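Local coordinates for protein endo-beta-N-acetylglucosaminidase F1 (Bacteroides thetaiotaomicron VPI-5482, PDB 6TCV) that probably cleaves high-mannose N-glycans within their chitobiose core, acting as a bacterial endo-beta-N-acetylglucosaminidase, at residues D160-K163 / G164-V167; D340-A344 / K345-D349. The protein carries 2 engineered substitutions. All blocks are in the same frame, centred on the assembly; numbering follows the deposited sequence.

Contact 1: residues D160-K163 / G164-V167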
loop_
_atom_site.group_PDB
_atom_site.type_symbol
_atom_site.label_atom_id
_atom_site.label_comp_id
_atom_site.label_asym_id
_atom_site.label_seq_id
_atom_site.Cartn_x
_atom_site.Cartn_y
_atom_site.Cartn_z
ATOM N N ASP A 160 -11.340 8.583 8.796
ATOM C CA ASP A 160 -10.753 9.884 9.059
ATOM C C ASP A 160 -9.733 10.298 8.004
ATOM O O ASP A 160 -9.494 11.499 7.846
ATOM C CB ASP A 160 -10.103 9.883 10.433
ATOM C CG ASP A 160 -11.066 9.882 11.585
ATOM O OD1 ASP A 160 -12.301 9.860 11.418
ATOM O OD2 ASP A 160 -10.579 9.941 12.709
ATOM N N ALA A 161 -9.094 9.372 7.309
ATOM C CA ALA A 161 -8.169 9.690 6.235
ATOM C C ALA A 161 -8.829 9.736 4.855
ATOM O O ALA A 161 -8.158 10.099 3.882
ATOM C CB ALA A 161 -6.963 8.738 6.203
ATOM N N TYR A 162 -10.103 9.389 4.737
ATOM C CA TYR A 162 -10.778 9.278 3.454
ATOM C C TYR A 162 -11.307 10.647 3.071
ATOM O O TYR A 162 -12.235 11.172 3.669
ATOM C CB TYR A 162 -11.904 8.241 3.544
ATOM C CG TYR A 162 -12.744 8.214 2.294
ATOM C CD1 TYR A 162 -12.236 7.768 1.104
ATOM C CD2 TYR A 162 -14.066 8.629 2.314
ATOM C CE1 TYR A 162 -13.032 7.753 -0.035
ATOM C CE2 TYR A 162 -14.842 8.623 1.162
ATOM C CZ TYR A 162 -14.291 8.171 0.019
ATOM O OH TYR A 162 -15.126 8.168 -1.094
ATOM N N LYS A 163 -10.688 11.207 2.035
ATOM C CA LYS A 163 -10.985 12.564 1.602
ATOM C C LYS A 163 -11.875 12.606 0.373
ATOM O O LYS A 163 -12.035 13.669 -0.235
ATOM C CB LYS A 163 -9.665 13.359 1.433
ATOM C CG LYS A 163 -8.911 13.507 2.740
ATOM C CD LYS A 163 -7.540 14.084 2.612
ATOM C CE LYS A 163 -6.495 13.108 2.072
ATOM N NZ LYS A 163 -6.236 11.963 2.954
ATOM N N GLY A 164 -12.436 11.490 -0.071
ATOM C CA GLY A 164 -13.391 11.591 -1.163
ATOM C C GLY A 164 -12.927 10.783 -2.355
ATOM O O GLY A 164 -11.820 10.269 -2.404
ATOM N N GLU A 165 -13.835 10.605 -3.267
ATOM C CA GLU A 165 -13.600 9.929 -4.526
ATOM C C GLU A 165 -12.802 10.795 -5.517
ATOM O O GLU A 165 -13.066 11.996 -5.648
ATOM C CB GLU A 165 -14.912 9.479 -5.173
ATOM C CG GLU A 165 -15.565 8.308 -4.418
ATOM C CD GLU A 165 -14.629 7.118 -4.305
ATOM O OE1 GLU A 165 -14.292 6.543 -5.358
ATOM O OE2 GLU A 165 -14.186 6.775 -3.184
ATOM N N GLY A 166 -11.762 10.239 -6.084
ATOM C CA GLY A 166 -10.989 10.870 -7.135
ATOM C C GLY A 166 -9.962 11.892 -6.699
ATOM O O GLY A 166 -9.635 12.761 -7.515
ATOM N N VAL A 167 -9.759 12.072 -5.397
ATOM C CA VAL A 167 -8.739 12.981 -4.900
ATOM C C VAL A 167 -7.347 12.356 -4.897
ATOM O O VAL A 167 -7.155 11.145 -4.797
ATOM C CB VAL A 167 -9.146 13.516 -3.529
ATOM C CG1 VAL A 167 -10.484 14.329 -3.687
ATOM C CG2 VAL A 167 -9.213 12.460 -2.530
#
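Tyr-162 and Glu-165 carry the main polar link of this local turn. The phenol OH of Tyr-162 donates a hydrogen bond to OE2 of Glu-165 at 2.7 Å. OE2 lies at the ring edge, in the ring plane, and accepts through its anti lone pair. The two flat groups are not coplanar; their planes are 34° apart. Glu-165 folds back toward the phenol OH.

A second kind of contact is over the ring face. Tyr-162 has CG anti to the backbone N (chi1 173°), on the side of its own carbonyl carbon. This lays the ring over the peptide that follows Lys-163. Gly-164 N sits 3.7 Å above the ring plane, over its centre, and is buried without a hydrogen-bond partner in the model. Gly-164 CA makes a CH-pi contact, 4.1 Å from the centroid of the Tyr-162 ring. Gly-164 also has a backbone shape in which a CB would clash with the carbonyl O of Lys-163.

The turn lies on the connection from strand 147-154, which pairs with strand 34-39, to strand 169-175 of the catalytic beta/alpha barrel. Tyr-162 stacks on His-40, which follows strand 34-39.

The positive charge belongs to Lys-163. Its chain bends at chi3 and chi4 and curls back, bringing NZ within 2.8 Å of Ala-161 O. NZ approaches that carbonyl 23° from its plane. It also hydrogen-bonds to Leu-194 O and Leu-195 O and forms a salt bridge with Asp-197.

Apolar packing is slight: Val-167 sets CG2 4.1 Å from Lys-163 CB. Both Val-167 methyls also make van der Waals contact with Lys-163 O. Tyr-426 of helix 421-426 touches the side chains of Lys-163 and Val-167.

Contact 2: residues D340-A344 / K345-D349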
loop_
_atom_site.group_PDB
_atom_site.type_symbol
_atom_site.label_atom_id
_atom_site.label_comp_id
_atom_site.label_asym_id
_atom_site.label_seq_id
_atom_site.Cartn_x
_atom_site.Cartn_y
_atom_site.Cartn_z
ATOM N N ASP A 340 4.683 -13.941 -15.297
ATOM C CA ASP A 340 3.800 -15.092 -15.526
ATOM C C ASP A 340 2.510 -14.672 -16.254
ATOM O O ASP A 340 1.420 -15.189 -15.991
ATOM C CB ASP A 340 3.507 -15.838 -14.239
ATOM C CG ASP A 340 4.729 -16.556 -13.688
ATOM O OD1 ASP A 340 5.753 -16.634 -14.372
ATOM O OD2 ASP A 340 4.642 -17.036 -12.547
ATOM N N GLY A 341 2.653 -13.756 -17.213
ATOM C CA GLY A 341 1.544 -13.266 -17.993
ATOM C C GLY A 341 0.610 -12.328 -17.269
ATOM O O GLY A 341 -0.364 -11.866 -17.873
ATOM N N VAL A 342 0.928 -11.902 -16.064
ATOM C CA VAL A 342 0.045 -11.062 -15.276
ATOM C C VAL A 342 0.608 -9.653 -15.266
ATOM O O VAL A 342 1.770 -9.433 -14.873
ATOM C CB VAL A 342 -0.094 -11.568 -13.823
ATOM C CG1 VAL A 342 -1.021 -10.697 -13.038
ATOM C CG2 VAL A 342 -0.614 -13.009 -13.802
ATOM N N ASP A 343 -0.234 -8.693 -15.667
ATOM C CA ASP A 343 0.178 -7.300 -15.760
ATOM C C ASP A 343 0.393 -6.651 -14.425
ATOM O O ASP A 343 -0.308 -6.927 -13.448
ATOM C CB ASP A 343 -0.889 -6.521 -16.511
ATOM C CG ASP A 343 -0.493 -5.096 -16.748
ATOM O OD1 ASP A 343 0.182 -4.871 -17.746
ATOM O OD2 ASP A 343 -1.030 -4.209 -16.017
ATOM N N ALA A 344 1.358 -5.724 -14.420
ATOM C CA ALA A 344 1.745 -5.014 -13.214
ATOM C C ALA A 344 0.621 -4.280 -12.498
ATOM O O ALA A 344 0.713 -4.091 -11.279
ATOM C CB ALA A 344 2.839 -3.993 -13.547
ATOM N N LYS A 345 -0.450 -3.860 -13.185
ATOM C CA LYS A 345 -1.550 -3.220 -12.449
ATOM C C LYS A 345 -2.100 -4.136 -11.351
ATOM O O LYS A 345 -2.649 -3.654 -10.338
ATOM C CB LYS A 345 -2.631 -2.731 -13.357
ATOM C CG LYS A 345 -3.598 -1.768 -12.709
ATOM C CD LYS A 345 -4.664 -1.260 -13.690
ATOM C CE LYS A 345 -5.671 -0.416 -12.979
ATOM N NZ LYS A 345 -6.703 0.139 -13.893
ATOM N N GLU A 346 -1.959 -5.445 -11.523
ATOM C CA GLU A 346 -2.487 -6.407 -10.565
ATOM C C GLU A 346 -1.575 -6.558 -9.354
ATOM O O GLU A 346 -1.994 -7.214 -8.388
ATOM C CB GLU A 346 -2.642 -7.763 -11.240
ATOM C CG GLU A 346 -3.571 -7.853 -12.446
ATOM C CD GLU A 346 -5.050 -8.080 -12.132
ATOM O OE1 GLU A 346 -5.430 -8.299 -10.953
ATOM O OE2 GLU A 346 -5.856 -8.205 -13.115
ATOM N N TRP A 347 -0.321 -6.086 -9.392
ATOM C CA TRP A 347 0.625 -6.344 -8.303
ATOM C C TRP A 347 1.510 -5.167 -7.899
ATOM O O TRP A 347 2.342 -5.344 -7.009
ATOM C CB TRP A 347 1.438 -7.665 -8.517
ATOM C CG TRP A 347 1.928 -7.907 -9.906
ATOM C CD1 TRP A 347 1.334 -8.638 -10.858
ATOM C CD2 TRP A 347 3.165 -7.410 -10.468
ATOM N NE1 TRP A 347 2.076 -8.607 -12.023
ATOM C CE2 TRP A 347 3.202 -7.833 -11.797
ATOM C CE3 TRP A 347 4.219 -6.616 -9.978
ATOM C CZ2 TRP A 347 4.276 -7.515 -12.648
ATOM C CZ3 TRP A 347 5.259 -6.285 -10.829
ATOM C CH2 TRP A 347 5.269 -6.726 -12.142
ATOM N N ILE A 348 1.401 -3.991 -8.535
ATOM C CA ILE A 348 1.984 -2.739 -8.041
ATOM C C ILE A 348 0.805 -1.794 -7.777
ATOM O O ILE A 348 0.214 -1.240 -8.725
ATOM C CB ILE A 348 3.003 -2.094 -9.012
ATOM C CG1 ILE A 348 4.111 -3.060 -9.441
ATOM C CG2 ILE A 348 3.554 -0.806 -8.342
ATOM C CD1 ILE A 348 5.046 -3.375 -8.342
ATOM N N ASP A 349 0.474 -1.588 -6.499
ATOM C CA ASP A 349 -0.607 -0.695 -6.162
ATOM C C ASP A 349 -0.186 0.762 -6.196
ATOM O O ASP A 349 -0.996 1.621 -6.604
ATOM C CB ASP A 349 -1.125 -1.065 -4.793
ATOM C CG ASP A 349 -1.765 -2.407 -4.792
ATOM O OD1 ASP A 349 -2.835 -2.549 -5.423
ATOM O OD2 ASP A 349 -1.221 -3.366 -4.163
#
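Trp-347 NE1 donates to Val-342 O at 3.0 Å. The oxygen lies almost in the indole plane, but the N-H arrives from above the carbonyl plane. Three more acceptors hold the backbone. Asp-343 OD2 takes Lys-345 N at 2.9 Å, closing an Asx turn, and it is met from above the carboxylate plane. Asp-343 has CG anti to its N (chi1 -175°), which carries OD2 round to that N-H. OD2 also accepts from Gln-364 N. Asp-343 O takes Glu-346 N at 2.9 Å. Ala-344 O has room for two donors because they come from different directions: Trp-347 N from above the carbonyl plane, and Ile-348 N, at 2.8 Å, nearly in line with the C=O bond.

The bonds from Glu-346 N and Trp-347 N span three residues, as in the 3-10 turn here. It follows a beta hairpin, whose Asp-340 and Gly-341 form a type I' turn, and it leads into barrel strand 350-353. The charged ends of Lys-345 and Glu-346 hydrogen-bond to backbone: NZ to Ser-30 O, and OE2 from Val-33 N.

Ala-344 CA sits over the six-membered ring of Trp-347, 3.7 Å from its centroid. Val-342 CG1 touches Trp-347 CD1 at 3.8 Å. Tyr-314 of helix 306-319 meets the indole edge-to-face. A leucine in place of Trp-347 would probably leave Val-342 O without its indole donor and open a gap beneath Ala-344.

In the fold
Both contacts are local and precede barrel strands, contact 1 strand 169-175 and contact 2 strand 350-353. Contact 1 lies wholly in a loop, while contact 2 starts on hairpin strand 342-343. Their centres are 25 Å apart and their nearest atoms about 11 Å, so they do not touch. Each also meets the N-terminal beta region: contact 1 at His-40, just past strand 34-39, and contact 2 at Val-33 and Ser-30, before that strand. Contact 1 is at the surface and rests on side chains: a phenol-carboxylate bond and a lysine gripped by carbonyls and an aspartate. Contact 2 is partly buried. Its bonds mostly use backbone N-H groups, with a buried indole packed against helix 306-319.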